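Local atomic coordinates of pseudoazurin (Blue copper protein) (Sinorhizobium meliloti, PDB entry 3TU6), a protein that binds one copper ion in a cupredoxin beta-barrel and, as expected of its family, probably carries electrons in the periplasm. Residues A[31-45]-A[58-70]. Sequence-based numbering, arbitrary orientation.
With CU (copper (II) ion), chain B.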
ATOM      1  N   ASP A  31      14.950   1.831   1.165  1.00 23.58           N
ATOM      2  CA  ASP A  31      14.485   1.680  -0.217  1.00 24.42           C
ATOM      3  C   ASP A  31      13.382   2.689  -0.532  1.00 25.73           C
ATOM      4  O   ASP A  31      12.801   3.290   0.376  1.00 26.58           O
ATOM      5  CB  ASP A  31      13.958   0.259  -0.464  1.00 23.91           C
ATOM      6  CG  ASP A  31      15.051  -0.801  -0.419  1.00 25.24           C
ATOM      7  OD1 ASP A  31      16.248  -0.459  -0.549  1.00 21.34           O
ATOM      8  OD2 ASP A  31      14.706  -1.994  -0.268  1.00 20.96           O
ATOM      9  N   THR A  32      13.102   2.868  -1.822  1.00 26.10           N
ATOM     10  CA  THR A  32      12.023   3.744  -2.276  1.00 26.82           C
ATOM     11  C   THR A  32      10.998   2.978  -3.108  1.00 26.31           C
ATOM     12  O   THR A  32      11.330   1.986  -3.760  1.00 25.96           O
ATOM     13  CB  THR A  32      12.556   4.917  -3.129  1.00 28.44           C
ATOM     14  OG1 THR A  32      13.172   4.412  -4.320  1.00 25.33           O
ATOM     15  CG2 THR A  32      13.564   5.744  -2.344  1.00 29.58           C
ATOM     16  N   VAL A  33       9.754   3.452  -3.071  1.00 25.39           N
ATOM     17  CA  VAL A  33       8.684   2.926  -3.912  1.00 25.43           C
ATOM     18  C   VAL A  33       8.049   4.078  -4.689  1.00 24.72           C
ATOM     19  O   VAL A  33       7.609   5.064  -4.097  1.00 25.94           O
ATOM     20  CB  VAL A  33       7.601   2.208  -3.077  1.00 25.68           C
ATOM     21  CG1 VAL A  33       6.367   1.917  -3.923  1.00 25.80           C
ATOM     22  CG2 VAL A  33       8.155   0.925  -2.484  1.00 22.61           C
ATOM     23  N   THR A  34       8.018   3.946  -6.014  1.00 23.88           N
ATOM     24  CA  THR A  34       7.425   4.951  -6.890  1.00 22.00           C
ATOM     25  C   THR A  34       6.099   4.440  -7.434  1.00 22.63           C
ATOM     26  O   THR A  34       6.017   3.323  -7.949  1.00 23.13           O
ATOM     27  CB  THR A  34       8.357   5.284  -8.070  1.00 24.44           C
ATOM     28  OG1 THR A  34       9.617   5.748  -7.569  1.00 23.62           O
ATOM     29  CG2 THR A  34       7.739   6.350  -8.966  1.00 21.89           C
ATOM     30  N   PHE A  35       5.060   5.262  -7.319  1.00 21.50           N
ATOM     31  CA  PHE A  35       3.738   4.898  -7.816  1.00 19.49           C
ATOM     32  C   PHE A  35       3.574   5.371  -9.253  1.00 20.28           C
ATOM     33  O   PHE A  35       3.926   6.498  -9.580  1.00 21.98           O
ATOM     34  CB  PHE A  35       2.653   5.465  -6.902  1.00 18.10           C
ATOM     35  CG  PHE A  35       2.594   4.778  -5.573  1.00 14.54           C
ATOM     36  CD1 PHE A  35       1.805   3.655  -5.407  1.00  7.02           C
ATOM     37  CD2 PHE A  35       3.363   5.221  -4.507  1.00 16.13           C
ATOM     38  CE1 PHE A  35       1.759   2.998  -4.193  1.00 16.77           C
ATOM     39  CE2 PHE A  35       3.322   4.566  -3.283  1.00 22.35           C
ATOM     40  CZ  PHE A  35       2.517   3.447  -3.128  1.00 13.62           C
ATOM     41  N   VAL A  36       3.056   4.489 -10.104  1.00 22.05           N
ATOM     42  CA  VAL A  36       2.954   4.748 -11.536  1.00 21.96           C
ATOM     43  C   VAL A  36       1.489   4.873 -11.936  1.00 21.49           C
ATOM     44  O   VAL A  36       0.678   3.997 -11.630  1.00 20.59           O
ATOM     45  CB  VAL A  36       3.605   3.609 -12.351  1.00 21.74           C
ATOM     46  CG1 VAL A  36       3.641   3.958 -13.837  1.00 22.53           C
ATOM     47  CG2 VAL A  36       5.010   3.321 -11.831  1.00 24.81           C
ATOM     48  N   ALA A  37       1.157   5.964 -12.622  1.00 22.05           N
ATOM     49  CA  ALA A  37      -0.207   6.213 -13.074  1.00 23.47           C
ATOM     50  C   ALA A  37      -0.427   5.595 -14.450  1.00 24.09           C
ATOM     51  O   ALA A  37      -0.609   6.312 -15.436  1.00 24.79           O
ATOM     52  CB  ALA A  37      -0.486   7.714 -13.110  1.00 24.20           C
ATOM     53  N   LYS A  38      -0.408   4.264 -14.513  1.00 24.10           N
ATOM     54  CA  LYS A  38      -0.616   3.553 -15.777  1.00 25.66           C
ATOM     55  C   LYS A  38      -2.038   3.783 -16.286  1.00 25.12           C
ATOM     56  O   LYS A  38      -2.245   4.012 -17.478  1.00 29.06           O
ATOM     57  CB  LYS A  38      -0.335   2.059 -15.615  1.00 25.49           C
ATOM     58  CG  LYS A  38      -0.308   1.295 -16.933  1.00 30.92           C
ATOM     59  CD  LYS A  38       0.452  -0.014 -16.814  1.00 38.67           C
ATOM     60  CE  LYS A  38       0.538  -0.731 -18.153  1.00 45.86           C
ATOM     61  NZ  LYS A  38       1.386  -1.953 -18.079  1.00 48.14           N
ATOM     62  N   ASP A  39      -3.004   3.716 -15.372  1.00 23.93           N
ATOM     63  CA  ASP A  39      -4.367   4.181 -15.626  1.00 25.72           C
ATOM     64  C   ASP A  39      -4.618   5.439 -14.797  1.00 25.43           C
ATOM     65  O   ASP A  39      -4.086   5.574 -13.692  1.00 21.88           O
ATOM     66  CB  ASP A  39      -5.389   3.100 -15.263  1.00 24.20           C
ATOM     67  CG  ASP A  39      -5.334   1.901 -16.195  1.00 30.01           C
ATOM     68  OD1 ASP A  39      -5.146   2.093 -17.416  1.00 26.85           O
ATOM     69  OD2 ASP A  39      -5.489   0.762 -15.706  1.00 27.71           O
ATOM     70  N   LYS A  40      -5.426   6.352 -15.330  1.00 25.17           N
ATOM     71  CA  LYS A  40      -5.679   7.636 -14.674  1.00 26.02           C
ATOM     72  C   LYS A  40      -6.814   7.547 -13.657  1.00 25.53           C
ATOM     73  O   LYS A  40      -7.620   6.615 -13.684  1.00 26.47           O
ATOM     74  CB  LYS A  40      -5.999   8.715 -15.712  1.00 28.32           C
ATOM     75  CG  LYS A  40      -4.941   8.886 -16.798  1.00 29.94           C
ATOM     76  CD  LYS A  40      -3.593   9.311 -16.229  1.00 33.63           C
ATOM     77  CE  LYS A  40      -2.602   9.628 -17.339  1.00 44.28           C
ATOM     78  NZ  LYS A  40      -1.279  10.064 -16.810  1.00 47.50           N
ATOM     79  N   GLY A  41      -6.862   8.529 -12.760  1.00 24.49           N
ATOM     80  CA  GLY A  41      -7.918   8.633 -11.756  1.00 24.38           C
ATOM     81  C   GLY A  41      -7.572   8.055 -10.393  1.00 23.12           C
ATOM     82  O   GLY A  41      -8.431   8.004  -9.513  1.00 23.11           O
ATOM     83  N   HIS A  42      -6.323   7.625 -10.209  1.00 23.32           N
ATOM     84  CA  HIS A  42      -5.881   7.048  -8.935  1.00 22.41           C
ATOM     85  C   HIS A  42      -4.880   7.946  -8.221  1.00 21.77           C
ATOM     86  O   HIS A  42      -4.249   8.810  -8.830  1.00 23.36           O
ATOM     87  CB  HIS A  42      -5.239   5.676  -9.152  1.00 22.89           C
ATOM     88  CG  HIS A  42      -6.078   4.730  -9.951  1.00 24.26           C
ATOM     89  ND1 HIS A  42      -7.176   4.083  -9.426  1.00 19.16           N
ATOM     90  CD2 HIS A  42      -5.975   4.314 -11.235  1.00 20.83           C
ATOM     91  CE1 HIS A  42      -7.716   3.315 -10.355  1.00 20.35           C
ATOM     92  NE2 HIS A  42      -7.005   3.436 -11.462  1.00 19.71           N
ATOM     93  N   ASN A  43      -4.747   7.724  -6.917  1.00 20.75           N
ATOM     94  CA  ASN A  43      -3.697   8.342  -6.120  1.00 19.72           C
ATOM     95  C   ASN A  43      -3.156   7.338  -5.107  1.00 19.07           C
ATOM     96  O   ASN A  43      -3.679   6.229  -4.988  1.00 19.49           O
ATOM     97  CB  ASN A  43      -4.212   9.604  -5.413  1.00 19.47           C
ATOM     98  CG  ASN A  43      -4.972   9.302  -4.128  1.00 21.05           C
ATOM     99  OD1 ASN A  43      -5.889   8.477  -4.104  1.00 18.21           O
ATOM    100  ND2 ASN A  43      -4.597   9.983  -3.052  1.00 26.99           N
ATOM    101  N   SER A  44      -2.110   7.733  -4.388  1.00 18.83           N
ATOM    102  CA  SER A  44      -1.571   6.932  -3.294  1.00 20.32           C
ATOM    103  C   SER A  44      -1.380   7.810  -2.064  1.00 19.68           C
ATOM    104  O   SER A  44      -0.689   8.828  -2.127  1.00 19.44           O
ATOM    105  CB  SER A  44      -0.238   6.299  -3.694  1.00 20.92           C
ATOM    106  OG  SER A  44       0.276   5.505  -2.638  1.00 22.29           O
ATOM    107  N   ALA A  45      -2.002   7.411  -0.956  1.00 19.31           N
ATOM    108  CA  ALA A  45      -1.881   8.126   0.311  1.00 20.00           C
ATOM    109  C   ALA A  45      -1.824   7.131   1.466  1.00 20.28           C
ATOM    110  O   ALA A  45      -2.544   6.134   1.466  1.00 18.19           O
ATOM    111  CB  ALA A  45      -3.054   9.081   0.493  1.00 18.93           C
ATOM    112  N   TRP A  58       2.727  10.156   3.576  1.00 29.00           N
ATOM    113  CA  TRP A  58       2.568  10.748   2.252  1.00 25.63           C
ATOM    114  C   TRP A  58       1.101  10.828   1.839  1.00 25.02           C
ATOM    115  O   TRP A  58       0.267  10.036   2.288  1.00 21.27           O
ATOM    116  CB  TRP A  58       3.384   9.980   1.205  1.00 25.10           C
ATOM    117  CG  TRP A  58       2.830   8.639   0.824  1.00 22.58           C
ATOM    118  CD1 TRP A  58       1.946   8.373  -0.182  1.00 25.16           C
ATOM    119  CD2 TRP A  58       3.143   7.377   1.425  1.00 27.68           C
ATOM    120  NE1 TRP A  58       1.680   7.026  -0.238  1.00 24.48           N
ATOM    121  CE2 TRP A  58       2.403   6.391   0.737  1.00 27.67           C
ATOM    122  CE3 TRP A  58       3.974   6.983   2.482  1.00 30.20           C
ATOM    123  CZ2 TRP A  58       2.467   5.035   1.073  1.00 30.44           C
ATOM    124  CZ3 TRP A  58       4.038   5.636   2.814  1.00 26.50           C
ATOM    125  CH2 TRP A  58       3.288   4.679   2.111  1.00 32.38           C
ATOM    126  N   LYS A  59       0.804  11.798   0.981  1.00 23.84           N
ATOM    127  CA  LYS A  59      -0.542  12.013   0.473  1.00 25.15           C
ATOM    128  C   LYS A  59      -0.449  12.519  -0.964  1.00 23.39           C
ATOM    129  O   LYS A  59      -0.451  13.723  -1.216  1.00 26.88           O
ATOM    130  CB  LYS A  59      -1.290  13.009   1.368  1.00 24.76           C
ATOM    131  CG  LYS A  59      -2.761  13.200   1.012  1.00 32.43           C
ATOM    132  CD  LYS A  59      -3.446  14.201   1.938  1.00 40.60           C
ATOM    133  CE  LYS A  59      -3.713  13.616   3.318  1.00 46.66           C
ATOM    134  NZ  LYS A  59      -4.392  14.592   4.217  1.00 49.55           N
ATOM    135  N   GLY A  60      -0.349  11.581  -1.901  1.00 21.74           N
ATOM    136  CA  GLY A  60      -0.194  11.912  -3.311  1.00 21.84           C
ATOM    137  C   GLY A  60      -1.463  12.474  -3.923  1.00 21.02           C
ATOM    138  O   GLY A  60      -2.568  12.105  -3.527  1.00 19.37           O
ATOM    139  N   LYS A  61      -1.299  13.373  -4.890  1.00 19.26           N
ATOM    140  CA  LYS A  61      -2.431  13.914  -5.640  1.00 22.41           C
ATOM    141  C   LYS A  61      -2.873  12.902  -6.696  1.00 22.48           C
ATOM    142  O   LYS A  61      -2.174  11.919  -6.953  1.00 22.18           O
ATOM    143  CB  LYS A  61      -2.054  15.241  -6.308  1.00 22.25           C
ATOM    144  CG  LYS A  61      -1.608  16.339  -5.342  1.00 26.49           C
ATOM    145  CD  LYS A  61      -2.753  16.835  -4.471  1.00 38.99           C
ATOM    146  CE  LYS A  61      -2.315  17.987  -3.573  1.00 41.00           C
ATOM    147  NZ  LYS A  61      -1.289  17.570  -2.578  1.00 44.68           N
ATOM    148  N   ILE A  62      -4.031  13.147  -7.302  1.00 24.35           N
ATOM    149  CA  ILE A  62      -4.563  12.259  -8.338  1.00 25.78           C
ATOM    150  C   ILE A  62      -3.635  12.272  -9.554  1.00 24.74           C
ATOM    151  O   ILE A  62      -3.266  13.338 -10.046  1.00 25.56           O
ATOM    152  CB  ILE A  62      -5.997  12.666  -8.767  1.00 27.33           C
ATOM    153  CG1 ILE A  62      -6.988  12.476  -7.612  1.00 28.07           C
ATOM    154  CG2 ILE A  62      -6.448  11.854  -9.982  1.00 26.75           C
ATOM    155  CD1 ILE A  62      -7.284  11.025  -7.271  1.00 38.11           C
ATOM    156  N   ASN A  63      -3.252  11.078 -10.009  1.00 23.26           N
ATOM    157  CA  ASN A  63      -2.300  10.893 -11.118  1.00 24.03           C
ATOM    158  C   ASN A  63      -0.860  11.334 -10.821  1.00 24.73           C
ATOM    159  O   ASN A  63      -0.015  11.332 -11.721  1.00 26.21           O
ATOM    160  CB  ASN A  63      -2.794  11.574 -12.402  1.00 23.88           C
ATOM    161  CG  ASN A  63      -4.195  11.149 -12.790  1.00 22.30           C
ATOM    162  OD1 ASN A  63      -4.629  10.037 -12.485  1.00 25.53           O
ATOM    163  ND2 ASN A  63      -4.910  12.033 -13.473  1.00 18.93           N
ATOM    164  N   GLU A  64      -0.571  11.696  -9.572  1.00 22.89           N
ATOM    165  CA  GLU A  64       0.783  12.079  -9.189  1.00 23.82           C
ATOM    166  C   GLU A  64       1.611  10.815  -8.978  1.00 24.27           C
ATOM    167  O   GLU A  64       1.256   9.960  -8.162  1.00 20.63           O
ATOM    168  CB  GLU A  64       0.784  12.930  -7.915  1.00 24.62           C
ATOM    169  CG  GLU A  64       2.148  13.538  -7.585  1.00 26.43           C
ATOM    170  CD  GLU A  64       2.159  14.343  -6.295  1.00 37.96           C
ATOM    171  OE1 GLU A  64       1.275  14.131  -5.438  1.00 37.48           O
ATOM    172  OE2 GLU A  64       3.064  15.188  -6.135  1.00 38.44           O
ATOM    173  N   GLU A  65       2.710  10.707  -9.720  1.00 25.23           N
ATOM    174  CA  GLU A  65       3.601   9.559  -9.619  1.00 26.39           C
ATOM    175  C   GLU A  65       4.621   9.796  -8.510  1.00 27.98           C
ATOM    176  O   GLU A  65       5.797  10.052  -8.768  1.00 29.18           O
ATOM    177  CB  GLU A  65       4.285   9.302 -10.962  1.00 27.95           C
ATOM    178  CG  GLU A  65       3.295   8.997 -12.078  1.00 33.26           C
ATOM    179  CD  GLU A  65       3.955   8.447 -13.327  1.00 33.54           C
ATOM    180  OE1 GLU A  65       5.037   8.947 -13.702  1.00 44.37           O
ATOM    181  OE2 GLU A  65       3.383   7.519 -13.937  1.00 36.56           O
ATOM    182  N   ILE A  66       4.149   9.700  -7.270  1.00 28.86           N
ATOM    183  CA  ILE A  66       4.946  10.057  -6.102  1.00 28.92           C
ATOM    184  C   ILE A  66       5.924   8.945  -5.723  1.00 28.69           C
ATOM    185  O   ILE A  66       5.590   7.761  -5.791  1.00 28.28           O
ATOM    186  CB  ILE A  66       4.037  10.402  -4.888  1.00 29.16           C
ATOM    187  CG1 ILE A  66       4.845  11.084  -3.779  1.00 35.58           C
ATOM    188  CG2 ILE A  66       3.335   9.156  -4.352  1.00 26.82           C
ATOM    189  CD1 ILE A  66       3.988  11.633  -2.656  1.00 41.67           C
ATOM    190  N   THR A  67       7.134   9.340  -5.334  1.00 29.19           N
ATOM    191  CA  THR A  67       8.126   8.415  -4.802  1.00 28.68           C
ATOM    192  C   THR A  67       8.210   8.612  -3.294  1.00 27.90           C
ATOM    193  O   THR A  67       8.449   9.725  -2.825  1.00 28.18           O
ATOM    194  CB  THR A  67       9.512   8.644  -5.431  1.00 29.94           C
ATOM    195  OG1 THR A  67       9.453   8.357  -6.834  1.00 31.83           O
ATOM    196  CG2 THR A  67      10.558   7.747  -4.780  1.00 30.72           C
ATOM    197  N   VAL A  68       8.006   7.531  -2.546  1.00 26.55           N
ATOM    198  CA  VAL A  68       8.031   7.578  -1.084  1.00 26.25           C
ATOM    199  C   VAL A  68       9.308   6.952  -0.530  1.00 28.12           C
ATOM    200  O   VAL A  68       9.837   5.991  -1.094  1.00 27.78           O
ATOM    201  CB  VAL A  68       6.797   6.869  -0.472  1.00 25.99           C
ATOM    202  CG1 VAL A  68       5.513   7.477  -1.019  1.00 25.94           C
ATOM    203  CG2 VAL A  68       6.835   5.373  -0.740  1.00 23.04           C
ATOM    204  N   THR A  69       9.798   7.514   0.572  1.00 30.36           N
ATOM    205  CA  THR A  69      10.965   6.995   1.279  1.00 32.33           C
ATOM    206  C   THR A  69      10.504   6.068   2.398  1.00 31.70           C
ATOM    207  O   THR A  69       9.466   6.305   3.015  1.00 32.18           O
ATOM    208  CB  THR A  69      11.800   8.137   1.889  1.00 34.34           C
ATOM    209  OG1 THR A  69      10.982   8.914   2.773  1.00 37.60           O
ATOM    210  CG2 THR A  69      12.356   9.038   0.795  1.00 34.70           C
ATOM    211  N   LEU A  70      11.283   5.021   2.660  1.00 31.16           N
ATOM    212  CA  LEU A  70      10.910   3.993   3.630  1.00 31.77           C
ATOM    213  C   LEU A  70      12.053   3.722   4.607  1.00 31.86           C
ATOM    214  O   LEU A  70      12.670   2.657   4.580  1.00 31.67           O
ATOM    215  CB  LEU A  70      10.521   2.707   2.896  1.00 31.83           C
ATOM    216  CG  LEU A  70       9.354   2.815   1.912  1.00 32.98           C
ATOM    217  CD1 LEU A  70       9.287   1.576   1.028  1.00 35.34           C
ATOM    218  CD2 LEU A  70       8.041   3.028   2.651  1.00 30.32           C
TER
HETATM  219 CU    CU B 201      -7.892   4.185  -7.556  1.00 19.69          CU
HETATM  220  O   HOH W   1      -3.935   7.526 -11.607  1.00 21.70           O
HETATM  221  O   HOH W   2      -0.740   9.563  -5.898  1.00 11.09           O
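Strands 32-36 and 67-69 pair antiparallel: Val33 and Val68 form a hydrogen-bonded pair, Val68 N reaching Val33 O at 2.9 Å, and Phe35 N extends the ladder to Ile66 O. On one face Thr34 OG1 meets Thr67 OG1 at 2.7 Å, either hydroxyl able to donate. At the copper end, Asn63, third residue of a type II turn, receives Gly41 N on a lone pair of OD1 at 2.7 Å, while its own N gives a nearly straight bond (178°) to His42 O. A water that accepts from His42 N sits within reach of this OD1 and of Asp39 O. With an alanine here, Gly41 N would probably lose its acceptor and the water one of its contacts, leaving the loop before the copper ligand freer to shift. Asn43 ND2 donates to Gly60 O at 3.0 Å, and Glu65 OE2 accepts Ala37 N through its anti lone pair. Trp58 NE1 points in its ring plane to Ser44 OG at 3.2 Å; with OG anti to the backbone N (chi1 -179°), that hydroxyl also lies over one face of the Phe35 ring, toward its rim. His42 ND1 binds copper at 2.0 Å, together with Cys80, His83 and Met88. Asn43 OD1 accepts a hydrogen bond from Ala81 N, next to Cys80, and Asn10 OD1 takes one from His42 NE2. Strand 3-9 flanks strand 32-36 on the side away from 67-69, while Tyr76 and Tyr78 of strand 74-79 pack on Trp58.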